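Local coordinates for DPS family protein (Vibrio cholerae O1 biovar El Tor, PDB 3IQ1) that probably oxidises ferrous iron and stores it as ferric iron inside a hollow twelve-subunit shell, as other Dps proteins do, at residues B[19-33]-B[114-128]. Sequence-based numbering, arbitrary orientation.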
ATOM      1  N   LEU B  19      -8.868   4.830 -42.039  1.00  5.51           N
ATOM      2  CA  LEU B  19      -8.074   4.378 -40.878  1.00  4.67           C
ATOM      3  C   LEU B  19      -8.872   3.508 -39.942  1.00  5.57           C
ATOM      4  O   LEU B  19      -8.382   2.474 -39.490  1.00  5.92           O
ATOM      5  CB  LEU B  19      -7.456   5.569 -40.150  1.00  5.83           C
ATOM      6  CG  LEU B  19      -6.155   5.986 -40.836  1.00  5.81           C
ATOM      7  CD1 LEU B  19      -5.787   7.490 -40.619  1.00  7.80           C
ATOM      8  CD2 LEU B  19      -4.973   4.966 -40.575  1.00  5.30           C
ATOM      9  N   ALA B  20     -10.117   3.870 -39.721  1.00  6.42           N
ATOM     10  CA  ALA B  20     -10.976   3.099 -38.798  1.00  5.97           C
ATOM     11  C   ALA B  20     -11.255   1.728 -39.357  1.00  5.81           C
ATOM     12  O   ALA B  20     -11.261   0.752 -38.600  1.00  7.20           O
ATOM     13  CB  ALA B  20     -12.264   3.793 -38.540  1.00  4.94           C
ATOM     14  N   ASN B  21     -11.473   1.648 -40.663  1.00  6.57           N
ATOM     15  CA  ASN B  21     -11.646   0.344 -41.331  1.00  5.85           C
ATOM     16  C   ASN B  21     -10.438  -0.594 -41.104  1.00  6.33           C
ATOM     17  O   ASN B  21     -10.608  -1.792 -40.730  1.00  7.00           O
ATOM     18  CB  ASN B  21     -11.841   0.528 -42.817  1.00  6.11           C
ATOM     19  CG  ASN B  21     -13.156   1.189 -43.187  1.00 11.64           C
ATOM     20  OD1 ASN B  21     -14.072   1.268 -42.376  1.00 16.20           O
ATOM     21  ND2 ASN B  21     -13.267   1.641 -44.464  1.00 17.61           N
ATOM     22  N   ALA B  22      -9.239  -0.049 -41.249  1.00  6.26           N
ATOM     23  CA  ALA B  22      -8.013  -0.825 -41.052  1.00  5.50           C
ATOM     24  C   ALA B  22      -7.836  -1.207 -39.574  1.00  4.29           C
ATOM     25  O   ALA B  22      -7.439  -2.353 -39.264  1.00  5.79           O
ATOM     26  CB  ALA B  22      -6.782  -0.027 -41.496  1.00  5.29           C
ATOM     27  N   LEU B  23      -8.159  -0.258 -38.677  1.00  4.45           N
ATOM     28  CA  LEU B  23      -8.141  -0.528 -37.268  1.00  4.32           C
ATOM     29  C   LEU B  23      -9.140  -1.642 -36.856  1.00  4.26           C
ATOM     30  O   LEU B  23      -8.875  -2.425 -35.952  1.00  5.00           O
ATOM     31  CB  LEU B  23      -8.339   0.721 -36.441  1.00  5.83           C
ATOM     32  CG  LEU B  23      -7.179   1.770 -36.473  1.00  4.38           C
ATOM     33  CD1 LEU B  23      -7.687   3.093 -35.943  1.00  7.42           C
ATOM     34  CD2 LEU B  23      -5.953   1.283 -35.666  1.00  5.11           C
ATOM     35  N   ASN B  24     -10.301  -1.651 -37.466  1.00  3.70           N
ATOM     36  CA  ASN B  24     -11.279  -2.674 -37.214  1.00  3.89           C
ATOM     37  C   ASN B  24     -10.780  -4.018 -37.673  1.00  4.75           C
ATOM     38  O   ASN B  24     -11.010  -5.031 -36.976  1.00  4.30           O
ATOM     39  CB  ASN B  24     -12.607  -2.357 -37.923  1.00  3.97           C
ATOM     40  CG  ASN B  24     -13.620  -1.784 -37.026  1.00  5.77           C
ATOM     41  OD1 ASN B  24     -14.364  -0.831 -37.417  1.00  9.67           O
ATOM     42  ND2 ASN B  24     -13.714  -2.334 -35.826  1.00  3.19           N
ATOM     43  N   ASN B  25     -10.081  -4.080 -38.807  1.00  5.66           N
ATOM     44  CA  ASN B  25      -9.497  -5.394 -39.223  1.00  5.86           C
ATOM     45  C   ASN B  25      -8.431  -5.838 -38.239  1.00  6.05           C
ATOM     46  O   ASN B  25      -8.293  -6.996 -37.898  1.00  6.03           O
ATOM     47  CB  ASN B  25      -8.964  -5.345 -40.648  1.00  6.59           C
ATOM     48  CG  ASN B  25     -10.063  -5.291 -41.662  1.00 10.47           C
ATOM     49  OD1 ASN B  25     -11.204  -5.777 -41.431  1.00 12.37           O
ATOM     50  ND2 ASN B  25      -9.729  -4.745 -42.850  1.00 12.39           N
ATOM     51  N   LEU B  26      -7.675  -4.879 -37.735  1.00  5.69           N
ATOM     52  CA  LEU B  26      -6.694  -5.183 -36.701  1.00  5.48           C
ATOM     53  C   LEU B  26      -7.361  -5.744 -35.446  1.00  5.22           C
ATOM     54  O   LEU B  26      -6.879  -6.703 -34.861  1.00  4.83           O
ATOM     55  CB  LEU B  26      -5.857  -3.967 -36.370  1.00  5.09           C
ATOM     56  CG  LEU B  26      -4.724  -4.112 -35.330  1.00  4.95           C
ATOM     57  CD1 LEU B  26      -3.626  -5.033 -35.777  1.00  5.41           C
ATOM     58  CD2 LEU B  26      -4.184  -2.730 -34.995  1.00  5.24           C
ATOM     59  N   LEU B  27      -8.425  -5.092 -35.002  1.00  5.29           N
ATOM     60  CA  LEU B  27      -9.206  -5.501 -33.825  1.00  5.39           C
ATOM     61  C   LEU B  27      -9.708  -6.930 -33.988  1.00  5.73           C
ATOM     62  O   LEU B  27      -9.616  -7.714 -33.054  1.00  5.37           O
ATOM     63  CB  LEU B  27     -10.357  -4.507 -33.622  1.00  6.22           C
ATOM     64  CG  LEU B  27     -11.348  -4.849 -32.522  1.00  5.11           C
ATOM     65  CD1 LEU B  27     -10.660  -4.968 -31.177  1.00  8.15           C
ATOM     66  CD2 LEU B  27     -12.441  -3.811 -32.480  1.00  4.31           C
ATOM     67  N   ALA B  28     -10.197  -7.273 -35.172  1.00  5.93           N
ATOM     68  CA  ALA B  28     -10.600  -8.660 -35.470  1.00  6.03           C
ATOM     69  C   ALA B  28      -9.492  -9.669 -35.248  1.00  6.16           C
ATOM     70  O   ALA B  28      -9.711 -10.721 -34.645  1.00  6.33           O
ATOM     71  CB  ALA B  28     -11.120  -8.757 -36.891  1.00  5.29           C
ATOM     72  N   ASN B  29      -8.294  -9.330 -35.738  1.00  6.10           N
ATOM     73  CA  ASN B  29      -7.150 -10.169 -35.519  1.00  5.94           C
ATOM     74  C   ASN B  29      -6.829 -10.282 -34.038  1.00  5.97           C
ATOM     75  O   ASN B  29      -6.531 -11.370 -33.556  1.00  5.79           O
ATOM     76  CB  ASN B  29      -5.964  -9.662 -36.310  1.00  7.19           C
ATOM     77  CG  ASN B  29      -6.066 -10.026 -37.807  1.00  8.17           C
ATOM     78  OD1 ASN B  29      -5.842  -9.144 -38.684  1.00 20.55           O
ATOM     79  ND2 ASN B  29      -6.358 -11.231 -38.112  1.00  3.96           N
ATOM     80  N   TYR B  30      -6.817  -9.162 -33.322  1.00  5.79           N
ATOM     81  CA  TYR B  30      -6.593  -9.223 -31.885  1.00  5.47           C
ATOM     82  C   TYR B  30      -7.534 -10.148 -31.166  1.00  5.42           C
ATOM     83  O   TYR B  30      -7.137 -10.854 -30.222  1.00  5.41           O
ATOM     84  CB  TYR B  30      -6.644  -7.849 -31.223  1.00  5.62           C
ATOM     85  CG  TYR B  30      -5.358  -7.095 -31.131  1.00  3.73           C
ATOM     86  CD1 TYR B  30      -4.938  -6.239 -32.134  1.00  5.90           C
ATOM     87  CD2 TYR B  30      -4.553  -7.221 -30.035  1.00  5.26           C
ATOM     88  CE1 TYR B  30      -3.769  -5.547 -32.044  1.00  5.59           C
ATOM     89  CE2 TYR B  30      -3.357  -6.482 -29.941  1.00  3.40           C
ATOM     90  CZ  TYR B  30      -2.968  -5.687 -30.939  1.00  4.33           C
ATOM     91  OH  TYR B  30      -1.766  -5.003 -30.817  1.00  4.30           O
ATOM     92  N   GLN B  31      -8.793 -10.107 -31.542  1.00  4.39           N
ATOM     93  CA  GLN B  31      -9.846 -10.796 -30.805  1.00  3.61           C
ATOM     94  C   GLN B  31      -9.663 -12.315 -31.006  1.00  5.49           C
ATOM     95  O   GLN B  31      -9.682 -13.079 -30.019  1.00  5.21           O
ATOM     96  CB  GLN B  31     -11.214 -10.277 -31.244  1.00  3.72           C
ATOM     97  CG  GLN B  31     -11.551  -8.906 -30.669  1.00  7.27           C
ATOM     98  CD  GLN B  31     -12.046  -8.934 -29.231  1.00  9.11           C
ATOM     99  OE1 GLN B  31     -11.527  -9.710 -28.412  1.00 14.05           O
ATOM    100  NE2 GLN B  31     -12.972  -8.024 -28.886  1.00  8.44           N
ATOM    101  N   VAL B  32      -9.464 -12.752 -32.260  1.00  4.74           N
ATOM    102  CA  VAL B  32      -9.182 -14.161 -32.516  1.00  5.50           C
ATOM    103  C   VAL B  32      -7.897 -14.615 -31.839  1.00  5.34           C
ATOM    104  O   VAL B  32      -7.853 -15.684 -31.218  1.00  5.89           O
ATOM    105  CB  VAL B  32      -9.168 -14.482 -34.013  1.00  4.74           C
ATOM    106  CG1 VAL B  32      -8.812 -15.992 -34.275  1.00  7.57           C
ATOM    107  CG2 VAL B  32     -10.540 -14.185 -34.661  1.00  6.31           C
ATOM    108  N   PHE B  33      -6.877 -13.776 -31.855  1.00  6.66           N
ATOM    109  CA  PHE B  33      -5.619 -14.115 -31.237  1.00  5.77           C
ATOM    110  C   PHE B  33      -5.754 -14.228 -29.706  1.00  6.42           C
ATOM    111  O   PHE B  33      -5.154 -15.123 -29.086  1.00  6.47           O
ATOM    112  CB  PHE B  33      -4.625 -13.033 -31.635  1.00  7.42           C
ATOM    113  CG  PHE B  33      -3.170 -13.330 -31.310  1.00  6.14           C
ATOM    114  CD1 PHE B  33      -2.545 -14.513 -31.696  1.00  7.12           C
ATOM    115  CD2 PHE B  33      -2.403 -12.348 -30.741  1.00  8.55           C
ATOM    116  CE1 PHE B  33      -1.218 -14.744 -31.474  1.00  7.05           C
ATOM    117  CE2 PHE B  33      -1.033 -12.570 -30.501  1.00  7.31           C
ATOM    118  CZ  PHE B  33      -0.436 -13.776 -30.886  1.00  8.33           C
ATOM    119  N   PHE B 114       1.653 -12.643 -33.677  1.00  8.97           N
ATOM    120  CA  PHE B 114       2.278 -11.337 -33.488  1.00  8.98           C
ATOM    121  C   PHE B 114       2.914 -10.835 -34.771  1.00  9.39           C
ATOM    122  O   PHE B 114       2.967  -9.626 -35.037  1.00  9.31           O
ATOM    123  CB  PHE B 114       3.306 -11.308 -32.324  1.00  8.62           C
ATOM    124  CG  PHE B 114       2.680 -11.189 -30.968  1.00  7.39           C
ATOM    125  CD1 PHE B 114       1.967 -10.043 -30.615  1.00  7.63           C
ATOM    126  CD2 PHE B 114       2.808 -12.211 -30.010  1.00  8.75           C
ATOM    127  CE1 PHE B 114       1.386  -9.937 -29.379  1.00  8.64           C
ATOM    128  CE2 PHE B 114       2.232 -12.097 -28.772  1.00  9.30           C
ATOM    129  CZ  PHE B 114       1.528 -10.958 -28.447  1.00  6.67           C
ATOM    130  N   SER B 115       3.410 -11.745 -35.604  1.00  9.71           N
ATOM    131  CA  SER B 115       3.974 -11.289 -36.816  1.00  9.01           C
ATOM    132  C   SER B 115       2.936 -10.582 -37.742  1.00  8.20           C
ATOM    133  O   SER B 115       3.259  -9.572 -38.377  1.00  8.00           O
ATOM    134  CB  SER B 115       4.816 -12.412 -37.436  1.00 10.99           C
ATOM    135  OG  SER B 115       5.935 -12.739 -36.528  1.00 17.97           O
ATOM    136  N   ILE B 116       1.700 -11.081 -37.775  1.00  7.06           N
ATOM    137  CA  ILE B 116       0.545 -10.454 -38.445  1.00  6.68           C
ATOM    138  C   ILE B 116       0.157  -9.116 -37.790  1.00  6.18           C
ATOM    139  O   ILE B 116      -0.003  -8.111 -38.467  1.00  7.79           O
ATOM    140  CB  ILE B 116      -0.672 -11.421 -38.504  1.00  7.24           C
ATOM    141  CG1 ILE B 116      -0.363 -12.527 -39.526  1.00  6.95           C
ATOM    142  CG2 ILE B 116      -1.902 -10.670 -38.855  1.00  7.17           C
ATOM    143  CD1 ILE B 116      -1.323 -13.670 -39.526  1.00  5.84           C
ATOM    144  N   LEU B 117       0.034  -9.084 -36.474  1.00  6.37           N
ATOM    145  CA  LEU B 117      -0.267  -7.825 -35.805  1.00  5.56           C
ATOM    146  C   LEU B 117       0.790  -6.775 -36.160  1.00  5.79           C
ATOM    147  O   LEU B 117       0.480  -5.626 -36.444  1.00  5.98           O
ATOM    148  CB  LEU B 117      -0.388  -8.013 -34.278  1.00  5.24           C
ATOM    149  CG  LEU B 117      -1.475  -8.985 -33.813  1.00  7.25           C
ATOM    150  CD1 LEU B 117      -1.524  -8.926 -32.265  1.00  5.62           C
ATOM    151  CD2 LEU B 117      -2.831  -8.648 -34.439  1.00  9.53           C
ATOM    152  N   LEU B 118       2.070  -7.130 -36.063  1.00  6.18           N
ATOM    153  CA  LEU B 118       3.115  -6.138 -36.321  1.00  5.47           C
ATOM    154  C   LEU B 118       3.024  -5.613 -37.737  1.00  7.00           C
ATOM    155  O   LEU B 118       3.147  -4.426 -37.961  1.00  5.87           O
ATOM    156  CB  LEU B 118       4.508  -6.746 -36.106  1.00  6.36           C
ATOM    157  CG  LEU B 118       4.952  -6.886 -34.667  1.00  6.56           C
ATOM    158  CD1 LEU B 118       6.193  -7.739 -34.583  1.00  9.08           C
ATOM    159  CD2 LEU B 118       5.189  -5.555 -33.958  1.00  5.36           C
ATOM    160  N   HIS B 119       2.835  -6.518 -38.696  1.00  7.39           N
ATOM    161  CA  HIS B 119       2.770  -6.161 -40.112  1.00  8.31           C
ATOM    162  C   HIS B 119       1.608  -5.187 -40.317  1.00  7.84           C
ATOM    163  O   HIS B 119       1.761  -4.146 -40.994  1.00  7.21           O
ATOM    164  CB  HIS B 119       2.590  -7.456 -40.893  1.00  9.29           C
ATOM    165  CG  HIS B 119       2.663  -7.312 -42.362  1.00 16.29           C
ATOM    166  ND1 HIS B 119       1.568  -6.966 -43.116  1.00 23.05           N
ATOM    167  CD2 HIS B 119       3.669  -7.568 -43.232  1.00 21.07           C
ATOM    168  CE1 HIS B 119       1.913  -6.936 -44.388  1.00 22.97           C
ATOM    169  NE2 HIS B 119       3.172  -7.331 -44.493  1.00 25.28           N
ATOM    170  N   GLN B 120       0.451  -5.500 -39.750  1.00  8.15           N
ATOM    171  CA  GLN B 120      -0.762  -4.660 -39.939  1.00  6.89           C
ATOM    172  C   GLN B 120      -0.609  -3.325 -39.239  1.00  7.51           C
ATOM    173  O   GLN B 120      -0.980  -2.287 -39.769  1.00  8.17           O
ATOM    174  CB  GLN B 120      -2.019  -5.314 -39.400  1.00  7.73           C
ATOM    175  CG  GLN B 120      -2.738  -6.185 -40.219  1.00 12.85           C
ATOM    176  CD  GLN B 120      -4.000  -6.556 -39.421  1.00 14.90           C
ATOM    177  OE1 GLN B 120      -3.878  -7.092 -38.335  1.00 19.08           O
ATOM    178  NE2 GLN B 120      -5.111  -6.132 -39.855  1.00  8.99           N
ATOM    179  N   GLN B 121       0.018  -3.340 -38.047  1.00  5.82           N
ATOM    180  CA  GLN B 121       0.261  -2.095 -37.303  1.00  4.99           C
ATOM    181  C   GLN B 121       1.234  -1.177 -38.036  1.00  6.35           C
ATOM    182  O   GLN B 121       1.007   0.016 -38.054  1.00  6.33           O
ATOM    183  CB  GLN B 121       0.708  -2.410 -35.885  1.00  5.20           C
ATOM    184  CG  GLN B 121      -0.445  -3.030 -35.108  1.00  5.94           C
ATOM    185  CD  GLN B 121      -0.152  -3.793 -33.861  1.00  7.38           C
ATOM    186  OE1 GLN B 121      -1.074  -4.042 -33.108  1.00  8.98           O
ATOM    187  NE2 GLN B 121       1.119  -4.060 -33.545  1.00  7.30           N
ATOM    188  N   ARG B 122       2.272  -1.710 -38.692  1.00  5.89           N
ATOM    189  CA  ARG B 122       3.176  -0.902 -39.476  1.00  4.76           C
ATOM    190  C   ARG B 122       2.466  -0.254 -40.697  1.00  5.05           C
ATOM    191  O   ARG B 122       2.698   0.900 -41.040  1.00  6.63           O
ATOM    192  CB  ARG B 122       4.340  -1.752 -39.944  1.00  5.35           C
ATOM    193  CG  ARG B 122       5.254  -2.170 -38.775  1.00  4.60           C
ATOM    194  CD  ARG B 122       6.233  -3.204 -39.225  1.00  6.04           C
ATOM    195  NE  ARG B 122       7.133  -3.586 -38.140  1.00  5.22           N
ATOM    196  CZ  ARG B 122       7.541  -4.824 -37.887  1.00  5.13           C
ATOM    197  NH1 ARG B 122       7.152  -5.844 -38.671  1.00  7.57           N
ATOM    198  NH2 ARG B 122       8.374  -5.056 -36.846  1.00  5.37           N
ATOM    199  N   ASP B 123       1.563  -1.017 -41.302  1.00  5.56           N
ATOM    200  CA  ASP B 123       0.800  -0.464 -42.416  1.00  5.67           C
ATOM    201  C   ASP B 123      -0.109   0.673 -41.980  1.00  6.42           C
ATOM    202  O   ASP B 123      -0.147   1.709 -42.636  1.00  6.60           O
ATOM    203  CB  ASP B 123      -0.035  -1.531 -43.077  1.00  5.83           C
ATOM    204  CG  ASP B 123       0.761  -2.418 -44.010  1.00 13.62           C
ATOM    205  OD1 ASP B 123       1.929  -2.086 -44.363  1.00 11.81           O
ATOM    206  OD2 ASP B 123       0.172  -3.432 -44.476  1.00 15.19           O
ATOM    207  N   ILE B 124      -0.789   0.479 -40.848  1.00  5.80           N
ATOM    208  CA  ILE B 124      -1.628   1.525 -40.293  1.00  5.36           C
ATOM    209  C   ILE B 124      -0.802   2.735 -39.902  1.00  5.62           C
ATOM    210  O   ILE B 124      -1.198   3.895 -40.128  1.00  6.98           O
ATOM    211  CB  ILE B 124      -2.498   1.024 -39.113  1.00  5.04           C
ATOM    212  CG1 ILE B 124      -3.487  -0.022 -39.618  1.00  6.12           C
ATOM    213  CG2 ILE B 124      -3.227   2.216 -38.448  1.00  6.78           C
ATOM    214  CD1 ILE B 124      -4.145  -0.838 -38.493  1.00  8.20           C
ATOM    215  N   LEU B 125       0.347   2.500 -39.251  1.00  5.60           N
ATOM    216  CA  LEU B 125       1.242   3.603 -38.913  1.00  5.88           C
ATOM    217  C   LEU B 125       1.609   4.431 -40.134  1.00  6.00           C
ATOM    218  O   LEU B 125       1.598   5.664 -40.095  1.00  6.05           O
ATOM    219  CB  LEU B 125       2.509   3.092 -38.233  1.00  6.13           C
ATOM    220  CG  LEU B 125       3.568   4.110 -37.863  1.00  9.26           C
ATOM    221  CD1 LEU B 125       3.036   5.083 -36.889  1.00 12.28           C
ATOM    222  CD2 LEU B 125       4.765   3.356 -37.257  1.00 14.21           C
ATOM    223  N   GLU B 126       1.961   3.749 -41.209  1.00  6.05           N
ATOM    224  CA  GLU B 126       2.351   4.459 -42.436  1.00  6.97           C
ATOM    225  C   GLU B 126       1.188   5.285 -42.980  1.00  6.36           C
ATOM    226  O   GLU B 126       1.361   6.444 -43.355  1.00  7.55           O
ATOM    227  CB  GLU B 126       2.786   3.450 -43.504  1.00  7.75           C
ATOM    228  CG  GLU B 126       3.411   4.071 -44.710  1.00 12.90           C
ATOM    229  CD  GLU B 126       4.084   3.061 -45.668  1.00 20.46           C
ATOM    230  OE1 GLU B 126       4.494   1.957 -45.234  1.00 21.55           O
ATOM    231  OE2 GLU B 126       4.207   3.422 -46.856  1.00 27.14           O
ATOM    232  N   LEU B 127      -0.004   4.696 -43.032  1.00  7.15           N
ATOM    233  CA  LEU B 127      -1.188   5.395 -43.571  1.00  6.54           C
ATOM    234  C   LEU B 127      -1.495   6.617 -42.703  1.00  6.84           C
ATOM    235  O   LEU B 127      -1.788   7.708 -43.194  1.00  7.57           O
ATOM    236  CB  LEU B 127      -2.372   4.436 -43.587  1.00  6.51           C
ATOM    237  CG  LEU B 127      -3.687   5.034 -44.097  1.00  6.60           C
ATOM    238  CD1 LEU B 127      -3.528   5.561 -45.543  1.00  9.67           C
ATOM    239  CD2 LEU B 127      -4.801   3.964 -44.022  1.00  9.62           C
ATOM    240  N   ALA B 128      -1.459   6.430 -41.382  1.00  6.39           N
ATOM    241  CA  ALA B 128      -1.767   7.506 -40.465  1.00  7.53           C
ATOM    242  C   ALA B 128      -0.763   8.657 -40.647  1.00  8.47           C
ATOM    243  O   ALA B 128      -1.117   9.824 -40.581  1.00  8.49           O
ATOM    244  CB  ALA B 128      -1.721   7.015 -39.024  1.00  6.58           C
TER
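Two antiparallel helices of the ferritin-like four-helix bundle, 13-43 and 103-131, pack here through Leu-19 to Phe-33 and Phe-114 to Ala-128; the axes of the segments 19-33 and 114-128 approach to 10.3 Å, their N-to-C directions 168° apart. Three knobs enter holes: Ile-124 among Leu-19, Ala-22, Leu-23 and Leu-26; Leu-26 among Leu-117, Gln-120, Gln-121 and Ile-124; and Leu-117 among Leu-26, Asn-29, Tyr-30 and Phe-33. Ile-124 touches with both branches: CG2 meets Leu-19 CD2, whereas CG1 lies 3.8 Å from Ala-22 CB. At that end Leu-19 and Leu-127 lie side by side, pointing opposite ways, with Leu-19 CD2 3.6 Å from Leu-127 CD2. The methyls of Leu-117 divide: CD2 turns to Asn-29 CB and Leu-26 CD1, while CD1 sits over one face of the Tyr-30 ring, 3.9 Å from its centroid, in a CH-pi contact. At the far end Phe-33 and Phe-114 form a T-shaped pair, planes at 89°. With its CG anti to the backbone N (chi1 -169°), Phe-33 brings the CE2 edge over the centre of the Phe-114 face; Leu-150 and Val-151 of helix 134-158 also pack on Phe-114. Tyr-30 OH donates a short hydrogen bond, 2.6 Å, to Gln-121 OE1, reached by an extended glutamine chain. The hydroxyl lies in the carbonyl plane. Gln-147 of helix 134-158 accepts from Gln-121 NE2 through OE1 and donates to Tyr-30 OH through NE2. This ring of three hydrogen bonds fixes the rotation of the Gln-121 amide and satisfies a buried phenol that both donates and accepts, tying three of the bundle's helices together.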